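Putative invasin (Yersinia pseudotuberculosis IP 31758, PDB 5N40) is an adhesin of the invasin family that probably mediates attachment to host cells, carrying a C-type lectin-like domain at the end of immunoglobulin-like domains. Local coordinates at residues K142-Q147 with R201-S206; V106-L111 with L125-K130; I166-Y171 with S187-N192. The protein carries 1 engineered substitution. All blocks are in the same frame, centred on the assembly; numbering follows the deposited sequence. Where two conformers were deposited one is given.

Contact 1 of 3, residues K142-Q147 with R201-S206. Engineered in segment 201-206: Ala203 (natural residue Lys).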
loop_
_atom_site.group_PDB
_atom_site.type_symbol
_atom_site.label_atom_id
_atom_site.label_comp_id
_atom_site.label_asym_id
_atom_site.label_seq_id
_atom_site.Cartn_x
_atom_site.Cartn_y
_atom_site.Cartn_z
ATOM N N LYS A 142 -14.816 -7.676 -1.504
ATOM C CA LYS A 142 -13.961 -7.431 -0.350
ATOM C C LYS A 142 -12.488 -7.562 -0.728
ATOM O O LYS A 142 -12.090 -8.507 -1.411
ATOM C CB LYS A 142 -14.307 -8.411 0.769
ATOM C CG LYS A 142 -15.679 -8.177 1.393
ATOM C CD LYS A 142 -15.913 -9.158 2.544
ATOM C CE LYS A 142 -17.237 -8.909 3.245
ATOM N NZ LYS A 142 -17.478 -9.897 4.346
ATOM N N MET A 143 -11.677 -6.623 -0.241
ATOM C CA MET A 143 -10.278 -6.505 -0.630
ATOM C C MET A 143 -9.391 -6.411 0.602
ATOM O O MET A 143 -9.772 -5.804 1.608
ATOM C CB MET A 143 -10.063 -5.264 -1.505
ATOM C CG MET A 143 -8.905 -5.381 -2.489
ATOM S SD MET A 143 -9.190 -6.573 -3.816
ATOM C CE MET A 143 -10.660 -5.906 -4.590
ATOM N N THR A 144 -8.200 -7.009 0.515
ATOM C CA THR A 144 -7.153 -6.831 1.515
ATOM C C THR A 144 -5.843 -6.523 0.800
ATOM O O THR A 144 -5.712 -6.710 -0.414
ATOM C CB THR A 144 -6.964 -8.064 2.408
ATOM O OG1 THR A 144 -6.488 -9.149 1.614
ATOM C CG2 THR A 144 -8.265 -8.453 3.103
ATOM N N PHE A 145 -4.865 -6.049 1.566
ATOM C CA PHE A 145 -3.539 -5.745 1.046
ATOM C C PHE A 145 -2.473 -6.432 1.886
ATOM O O PHE A 145 -2.591 -6.535 3.109
ATOM C CB PHE A 145 -3.266 -4.232 1.025
ATOM C CG PHE A 145 -4.161 -3.477 0.098
ATOM C CD1 PHE A 145 -3.865 -3.393 -1.254
ATOM C CD2 PHE A 145 -5.306 -2.866 0.565
ATOM C CE1 PHE A 145 -4.688 -2.706 -2.115
ATOM C CE2 PHE A 145 -6.132 -2.170 -0.297
ATOM C CZ PHE A 145 -5.821 -2.100 -1.643
ATOM N N GLU A 146 -1.408 -6.860 1.212
ATOM C CA GLU A 146 -0.305 -7.559 1.859
ATOM C C GLU A 146 1.018 -7.125 1.246
ATOM O O GLU A 146 1.169 -7.131 0.021
ATOM C CB GLU A 146 -0.474 -9.077 1.721
ATOM C CG GLU A 146 0.522 -9.880 2.533
ATOM C CD GLU A 146 0.258 -11.371 2.477
ATOM O OE1 GLU A 146 -0.470 -11.820 1.567
ATOM O OE2 GLU A 146 0.786 -12.092 3.344
ATOM N N GLN A 147 1.971 -6.748 2.097
ATOM C CA GLN A 147 3.340 -6.537 1.643
ATOM C C GLN A 147 3.977 -7.887 1.344
ATOM O O GLN A 147 4.018 -8.757 2.216
ATOM C CB GLN A 147 4.134 -5.775 2.708
ATOM C CG GLN A 147 5.620 -5.613 2.396
ATOM C CD GLN A 147 6.475 -6.766 2.900
ATOM O OE1 GLN A 147 6.973 -7.577 2.116
ATOM N NE2 GLN A 147 6.673 -6.824 4.214
ATOM N N ARG A 201 0.391 -6.534 -2.517
ATOM C CA ARG A 201 -0.515 -7.452 -3.206
ATOM C C ARG A 201 -1.951 -7.178 -2.774
ATOM O O ARG A 201 -2.274 -7.229 -1.583
ATOM C CB ARG A 201 -0.153 -8.908 -2.932
ATOM C CG ARG A 201 -1.021 -9.885 -3.707
ATOM C CD ARG A 201 -0.367 -11.236 -3.759
ATOM N NE ARG A 201 -0.359 -11.890 -2.459
ATOM C CZ ARG A 201 0.160 -13.093 -2.244
ATOM N NH1 ARG A 201 0.724 -13.752 -3.243
ATOM N NH2 ARG A 201 0.124 -13.628 -1.034
ATOM N N ALA A 202 -2.799 -6.871 -3.745
ATOM C CA ALA A 202 -4.233 -6.771 -3.528
ATOM C C ALA A 202 -4.853 -8.149 -3.712
ATOM O O ALA A 202 -4.609 -8.805 -4.725
ATOM C CB ALA A 202 -4.848 -5.773 -4.507
ATOM N N ALA A 203 -5.633 -8.589 -2.727
ATOM C CA ALA A 203 -6.321 -9.873 -2.777
ATOM C C ALA A 203 -7.821 -9.675 -2.596
ATOM O O ALA A 203 -8.265 -9.105 -1.593
ATOM C CB ALA A 203 -5.795 -10.822 -1.701
ATOM N N ALA A 204 -8.600 -10.171 -3.553
ATOM C CA ALA A 204 -10.044 -10.203 -3.405
ATOM C C ALA A 204 -10.440 -11.409 -2.555
ATOM O O ALA A 204 -9.663 -12.345 -2.372
ATOM C CB ALA A 204 -10.724 -10.265 -4.774
ATOM N N GLU A 205 -11.664 -11.369 -2.020
ATOM C CA GLU A 205 -12.122 -12.467 -1.176
ATOM C C GLU A 205 -12.156 -13.791 -1.928
ATOM O O GLU A 205 -12.134 -14.854 -1.299
ATOM C CB GLU A 205 -13.504 -12.143 -0.583
ATOM C CG GLU A 205 -14.533 -11.646 -1.570
ATOM C CD GLU A 205 -15.858 -11.296 -0.913
ATOM O OE1 GLU A 205 -16.219 -11.953 0.095
ATOM O OE2 GLU A 205 -16.525 -10.354 -1.403
ATOM N N SER A 206 -12.168 -13.760 -3.258
ATOM C CA SER A 206 -12.133 -14.985 -4.049
ATOM C C SER A 206 -10.761 -15.641 -4.059
ATOM O O SER A 206 -10.649 -16.790 -4.498
ATOM C CB SER A 206 -12.525 -14.682 -5.486
ATOM O OG SER A 206 -11.622 -13.728 -6.015
HETATM O O HOH W 1 -10.112 -10.190 0.460
HETATM O O HOH W 2 -3.709 -9.019 0.219
HETATM O O HOH W 3 -8.238 -10.919 1.219
HETATM O O HOH W 4 -2.218 -11.199 -0.208
#
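Thr144 and Ala203 face each other as a hydrogen-bonded pair of an antiparallel beta ladder, in a sheet of the bacterial immunoglobulin-like sandwich; the N-to-C directions of the two short strand segments are 152° apart. Backbone bonding is reciprocal at two pairs: Thr144 N reaches Ala203 O at 3.0 Å and is answered by Ala203 N to Thr144 O, and Glu146 with Arg201 repeats the pattern.

The apolar contacts lie on the face of Met143, Phe145, Ala202 and Ala204, turned toward strand 123-131. Phe145 CE1 lies 3.9 Å from Ala202 CB, the methyl standing obliquely to the ring, while an edge-to-face contact with Phe174 packs the same ring from outside the pair. In the one conformer of Met143 described, the chain bends at chi2 and SD sits 4.1 Å from Ala204 CB.

Thr144, Glu146, Arg201 and Ala203 make up the other face. Glu146 and Arg201 run side by side, pointing the same way, and Arg201 NH2 forms a salt bridge with Glu146 OE1 at 3.2 Å; the oxygen is near the guanidinium plane, but the nitrogen approaches from above the carboxylate. Water 4 joins that OE1 to Arg201 NE. On the same face the engineered Ala203 (lysine in the natural sequence) brings CB to 3.8 Å from Thr144 OG1.

Past the strand end, Glu205 N gives Lys142 O a weak bond, bent to 128°. Glu205 OE1 is bound by Thr78 OG1 of the preceding domain, whereas Glu205 OE2 accepts Lys142 N at 3.2 Å in a nearly straight bond of 175°, although the nitrogen stands above the carboxylate plane.

Contact 2 of 3, residues V106-L111 with L125-K130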
loop_
_atom_site.group_PDB
_atom_site.type_symbol
_atom_site.label_atom_id
_atom_site.label_comp_id
_atom_site.label_asym_id
_atom_site.label_seq_id
_atom_site.Cartn_x
_atom_site.Cartn_y
_atom_site.Cartn_z
ATOM N N VAL A 106 -12.789 -12.986 -9.980
ATOM C CA VAL A 106 -12.520 -11.695 -10.604
ATOM C C VAL A 106 -11.084 -11.636 -11.114
ATOM O O VAL A 106 -10.206 -12.387 -10.685
ATOM C CB VAL A 106 -12.765 -10.515 -9.643
ATOM C CG1 VAL A 106 -14.244 -10.364 -9.349
ATOM C CG2 VAL A 106 -11.960 -10.691 -8.355
ATOM N N ASP A 107 -10.865 -10.722 -12.058
ATOM C CA ASP A 107 -9.534 -10.280 -12.452
ATOM C C ASP A 107 -9.312 -8.894 -11.865
ATOM O O ASP A 107 -10.188 -8.025 -11.969
ATOM C CB ASP A 107 -9.364 -10.208 -13.973
ATOM C CG ASP A 107 -9.586 -11.536 -14.666
ATOM O OD1 ASP A 107 -9.064 -12.568 -14.189
ATOM O OD2 ASP A 107 -10.273 -11.524 -15.709
ATOM N N LEU A 108 -8.158 -8.695 -11.254
ATOM C CA LEU A 108 -7.815 -7.418 -10.649
ATOM C C LEU A 108 -6.804 -6.670 -11.504
ATOM O O LEU A 108 -5.824 -7.248 -11.982
ATOM C CB LEU A 108 -7.235 -7.608 -9.249
ATOM C CG LEU A 108 -8.105 -8.312 -8.210
ATOM C CD1 LEU A 108 -7.433 -8.256 -6.844
ATOM C CD2 LEU A 108 -9.476 -7.711 -8.140
ATOM N N THR A 109 -7.049 -5.378 -11.677
ATOM C CA THR A 109 -6.062 -4.445 -12.198
ATOM C C THR A 109 -5.697 -3.474 -11.085
ATOM O O THR A 109 -6.573 -3.022 -10.345
ATOM C CB THR A 109 -6.609 -3.679 -13.405
ATOM O OG1 THR A 109 -7.056 -4.606 -14.402
ATOM C CG2 THR A 109 -5.535 -2.787 -14.003
ATOM N N VAL A 110 -4.408 -3.148 -10.973
ATOM C CA VAL A 110 -3.923 -2.246 -9.933
ATOM C C VAL A 110 -3.162 -1.112 -10.599
ATOM O O VAL A 110 -2.182 -1.353 -11.312
ATOM C CB VAL A 110 -3.032 -2.968 -8.911
ATOM C CG1 VAL A 110 -2.661 -2.030 -7.770
ATOM C CG2 VAL A 110 -3.745 -4.191 -8.368
ATOM N N LEU A 111 -3.614 0.116 -10.351
ATOM C CA LEU A 111 -3.050 1.332 -10.917
ATOM C C LEU A 111 -2.572 2.238 -9.791
ATOM O O LEU A 111 -3.251 2.385 -8.770
ATOM C CB LEU A 111 -4.092 2.076 -11.757
ATOM C CG LEU A 111 -4.724 1.296 -12.912
ATOM C CD1 LEU A 111 -5.765 2.128 -13.633
ATOM C CD2 LEU A 111 -3.665 0.813 -13.888
ATOM N N LEU A 125 -3.563 4.522 -4.997
ATOM C CA LEU A 125 -3.574 3.156 -5.502
ATOM C C LEU A 125 -5.019 2.755 -5.741
ATOM O O LEU A 125 -5.843 2.829 -4.822
ATOM C CB LEU A 125 -2.897 2.205 -4.509
ATOM C CG LEU A 125 -2.662 0.741 -4.902
ATOM C CD1 LEU A 125 -1.567 0.158 -4.029
ATOM C CD2 LEU A 125 -3.923 -0.102 -4.790
ATOM N N THR A 126 -5.328 2.345 -6.972
ATOM C CA THR A 126 -6.672 1.926 -7.352
ATOM C C THR A 126 -6.677 0.461 -7.771
ATOM O O THR A 126 -5.900 0.053 -8.641
ATOM C CB THR A 126 -7.213 2.791 -8.495
ATOM O OG1 THR A 126 -7.272 4.161 -8.079
ATOM C CG2 THR A 126 -8.597 2.327 -8.918
ATOM N N VAL A 127 -7.562 -0.317 -7.155
ATOM C CA VAL A 127 -7.857 -1.688 -7.567
ATOM C C VAL A 127 -9.142 -1.667 -8.376
ATOM O O VAL A 127 -10.152 -1.116 -7.923
ATOM C CB VAL A 127 -8.007 -2.625 -6.351
ATOM C CG1 VAL A 127 -8.212 -4.073 -6.816
ATOM C CG2 VAL A 127 -6.817 -2.513 -5.412
ATOM N N ILE A 128 -9.116 -2.276 -9.560
ATOM C CA ILE A 128 -10.302 -2.429 -10.393
ATOM C C ILE A 128 -10.581 -3.919 -10.509
ATOM O O ILE A 128 -9.703 -4.684 -10.928
ATOM C CB ILE A 128 -10.125 -1.815 -11.789
ATOM C CG1 ILE A 128 -9.675 -0.357 -11.688
ATOM C CG2 ILE A 128 -11.431 -1.953 -12.591
ATOM C CD1 ILE A 128 -9.300 0.255 -13.016
ATOM N N ALA A 129 -11.789 -4.326 -10.132
ATOM C CA ALA A 129 -12.207 -5.724 -10.186
ATOM C C ALA A 129 -13.252 -5.891 -11.278
ATOM O O ALA A 129 -14.217 -5.116 -11.354
ATOM C CB ALA A 129 -12.768 -6.186 -8.839
ATOM N N LYS A 130 -13.048 -6.889 -12.127
ATOM C CA LYS A 130 -14.020 -7.284 -13.130
ATOM C C LYS A 130 -14.259 -8.778 -13.009
ATOM O O LYS A 130 -13.349 -9.542 -12.668
ATOM C CB LYS A 130 -13.539 -6.938 -14.538
ATOM C CG LYS A 130 -13.320 -5.439 -14.733
ATOM C CD LYS A 130 -12.637 -5.125 -16.035
ATOM C CE LYS A 130 -12.446 -3.623 -16.203
ATOM N NZ LYS A 130 -11.703 -3.333 -17.452
HETATM O O HOH W 5 -4.836 5.382 -8.776
#
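Leu108 CD2 reaches across the strand pair to Ala129 CB, 3.7 Å away, at the apolar centre of an antiparallel ladder on one sheet of the immunoglobulin-like sandwich. The same methyl lies 4.1 Å from Val127 CG1, so one leucine branch touches two successive inward-facing residues of the neighbouring strand. Farther along, Val110 has CG1 anti to its backbone N (chi1 -174°), and this methyl meets Leu125 CD2 at 3.8 Å, the two side chains crossing obliquely. Met143 and Phe145 pack on Leu108, Leu125 and Val127, and Glu210 and Thr212 touch Val110, so this face looks to the other sheet.

Three hydrogen-bonded pairs, Asp107 with Lys130, Thr109 with Ile128 and Leu111 with Thr126, each supply two reciprocal backbone bonds. All six have N-H...O angles of 157° or more; at the middle pair Thr109 N to Ile128 O measures 2.8 Å.

On the outward face the apolar character persists locally: Leu111 CD1 and Ile128 CD1 approach to 4.0 Å, a diagonal contact between residues not paired in the ladder. The polar ends there look past the two strands, with Asp107 OD2 accepting a hydrogen bond from Ser133 N and Lys130 NZ forming a salt bridge with Asp135. At the opposite end, Thr126 OG1 is hydrogen-bonded to Thr185 OG1 and to water 5, the latter at 2.8 Å.

Contact 3 of 3, residues I166-Y171 with S187-N192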
loop_
_atom_site.group_PDB
_atom_site.type_symbol
_atom_site.label_atom_id
_atom_site.label_comp_id
_atom_site.label_asym_id
_atom_site.label_seq_id
_atom_site.Cartn_x
_atom_site.Cartn_y
_atom_site.Cartn_z
ATOM N N ILE A 166 -1.706 2.281 4.724
ATOM C CA ILE A 166 -2.862 2.468 3.862
ATOM C C ILE A 166 -3.936 3.138 4.705
ATOM O O ILE A 166 -4.274 2.650 5.789
ATOM C CB ILE A 166 -3.346 1.132 3.263
ATOM C CG1 ILE A 166 -2.223 0.490 2.430
ATOM C CG2 ILE A 166 -4.590 1.349 2.412
ATOM C CD1 ILE A 166 -2.547 -0.882 1.834
ATOM N N ALA A 167 -4.440 4.275 4.233
ATOM C CA ALA A 167 -5.418 5.054 4.995
ATOM C C ALA A 167 -4.904 5.353 6.404
ATOM O O ALA A 167 -5.637 5.265 7.390
ATOM C CB ALA A 167 -6.767 4.334 5.047
ATOM N N ASP A 168 -3.617 5.697 6.497
ATOM C CA ASP A 168 -2.981 6.119 7.752
ATOM C C ASP A 168 -3.014 5.028 8.820
ATOM O O ASP A 168 -3.019 5.321 10.017
ATOM C CB ASP A 168 -3.612 7.411 8.290
ATOM C CG ASP A 168 -3.352 8.609 7.388
ATOM O OD1 ASP A 168 -2.236 8.719 6.834
ATOM O OD2 ASP A 168 -4.270 9.439 7.226
ATOM N N ALA A 169 -3.014 3.763 8.403
ATOM C CA ALA A 169 -2.847 2.636 9.312
ATOM C C ALA A 169 -2.018 1.566 8.617
ATOM O O ALA A 169 -1.843 1.586 7.397
ATOM C CB ALA A 169 -4.192 2.051 9.760
ATOM N N ASN A 170 -1.512 0.617 9.403
ATOM C CA ASN A 170 -0.726 -0.467 8.825
ATOM C C ASN A 170 -1.534 -1.159 7.735
ATOM O O ASN A 170 -2.754 -1.288 7.837
ATOM C CB ASN A 170 -0.318 -1.486 9.892
ATOM C CG ASN A 170 0.586 -0.902 10.956
ATOM O OD1 ASN A 170 1.313 0.063 10.714
ATOM N ND2 ASN A 170 0.563 -1.499 12.139
ATOM N N TYR A 171 -0.840 -1.605 6.683
ATOM C CA TYR A 171 -1.533 -2.188 5.535
ATOM C C TYR A 171 -2.393 -3.384 5.944
ATOM O O TYR A 171 -3.474 -3.594 5.382
ATOM C CB TYR A 171 -0.524 -2.600 4.455
ATOM C CG TYR A 171 0.408 -3.700 4.893
ATOM C CD1 TYR A 171 0.027 -5.038 4.824
ATOM C CD2 TYR A 171 1.669 -3.410 5.394
ATOM C CE1 TYR A 171 0.867 -6.039 5.240
ATOM C CE2 TYR A 171 2.521 -4.413 5.806
ATOM C CZ TYR A 171 2.111 -5.725 5.733
ATOM O OH TYR A 171 2.965 -6.719 6.161
ATOM N N SER A 187 -5.113 5.549 -0.140
ATOM C CA SER A 187 -3.959 6.428 -0.010
ATOM C C SER A 187 -2.833 5.677 0.688
ATOM O O SER A 187 -3.005 5.197 1.817
ATOM C CB SER A 187 -4.336 7.685 0.769
ATOM O OG SER A 187 -3.244 8.577 0.831
ATOM N N VAL A 188 -1.684 5.580 0.020
ATOM C CA VAL A 188 -0.535 4.820 0.505
ATOM C C VAL A 188 0.566 5.790 0.913
ATOM O O VAL A 188 0.937 6.675 0.134
ATOM C CB VAL A 188 -0.010 3.847 -0.563
ATOM C CG1 VAL A 188 1.078 2.956 0.026
ATOM C CG2 VAL A 188 -1.148 3.012 -1.129
ATOM N N THR A 189 1.121 5.588 2.110
ATOM C CA THR A 189 2.221 6.397 2.626
ATOM C C THR A 189 3.253 5.490 3.288
ATOM O O THR A 189 2.969 4.346 3.646
ATOM C CB THR A 189 1.744 7.445 3.644
ATOM O OG1 THR A 189 1.018 6.796 4.695
ATOM C CG2 THR A 189 0.868 8.506 2.982
ATOM N N ASP A 190 4.457 6.030 3.477
ATOM C CA ASP A 190 5.571 5.281 4.065
ATOM C C ASP A 190 6.317 6.188 5.039
ATOM O O ASP A 190 7.518 6.431 4.896
ATOM C CB ASP A 190 6.493 4.747 2.969
ATOM C CG ASP A 190 7.403 3.625 3.444
ATOM O OD1 ASP A 190 7.281 3.187 4.613
ATOM O OD2 ASP A 190 8.268 3.189 2.646
ATOM N N PRO A 191 5.623 6.695 6.063
ATOM C CA PRO A 191 6.256 7.681 6.964
ATOM C C PRO A 191 7.481 7.157 7.700
ATOM O O PRO A 191 8.342 7.959 8.088
ATOM C CB PRO A 191 5.125 8.042 7.937
ATOM C CG PRO A 191 4.172 6.898 7.874
ATOM C CD PRO A 191 4.238 6.394 6.466
ATOM N N ASN A 192 7.596 5.845 7.903
ATOM C CA ASN A 192 8.749 5.251 8.565
ATOM C C ASN A 192 9.643 4.493 7.589
ATOM O O ASN A 192 10.415 3.623 8.005
ATOM C CB ASN A 192 8.283 4.333 9.695
ATOM C CG ASN A 192 7.472 5.077 10.742
ATOM O OD1 ASN A 192 7.978 5.987 11.395
ATOM N ND2 ASN A 192 6.209 4.700 10.896
HETATM O O HOH W 6 -1.777 6.218 4.210
HETATM O O HOH W 7 0.514 7.940 7.054
HETATM O O HOH W 8 -2.902 8.708 3.763
#
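A type I' beta turn from Ile166 to Ala169 forms a tight hairpin in the immunoglobulin-like domain, and its first strand lies against the end of strand 183-189. Within the turn, Ile166 and Ala169 exchange backbone bonds in both directions, while Ala167 and Asp168 at the corner both have positive phi (53° and 62°), the backbone signature of this turn type.

Direct contact across the segments is sparse. Ile166 and Val188 form an antiparallel non-hydrogen-bonded pair, and their side chains just meet, Ile166 CG1 to Val188 CG2 at 4.5 Å. One direct hydrogen bond joins the two segments, from Ala167 N to Ser187 O at 3.0 Å, with 162° at the hydrogen. Phe145 packs against Ile166, and Phe216 against Val188, extending this apolar side into the sandwich.

Beyond the pair, the turn and the strand end are linked through water. Water 6 accepts from Asp168 N at 3.0 Å, donates to Ser187 O and bonds Thr189 OG1, bridging three groups. Asp168 OD1 stands 4.3 Å from Thr189 OG1 and is linked to it through water 7. A third bridge runs from the same OD1 through water 8, which lies 3.0 Å from Ser187 OG.

All three contacts lie in the middle domain of the elongated chain. Contact 2 (106-111 with 125-130) and contact 3 (166-171 with 187-192) share one sheet, in which strands 123-131 and 183-189 are neighbours, whereas contact 1 belongs to the sheet facing it. The centres of contacts 1 and 2 are about 10 Å apart, and their side chains pack across the interior, for instance Phe145 CE1 on Leu125 CD2 at 3.8 Å. Contact 3 is about 16 Å from contact 1 and 19 Å from contact 2, centre to centre. Along the chain contact 2 closes first, and contact 1 then encloses contact 3, so strands distant in sequence unite in one sandwich.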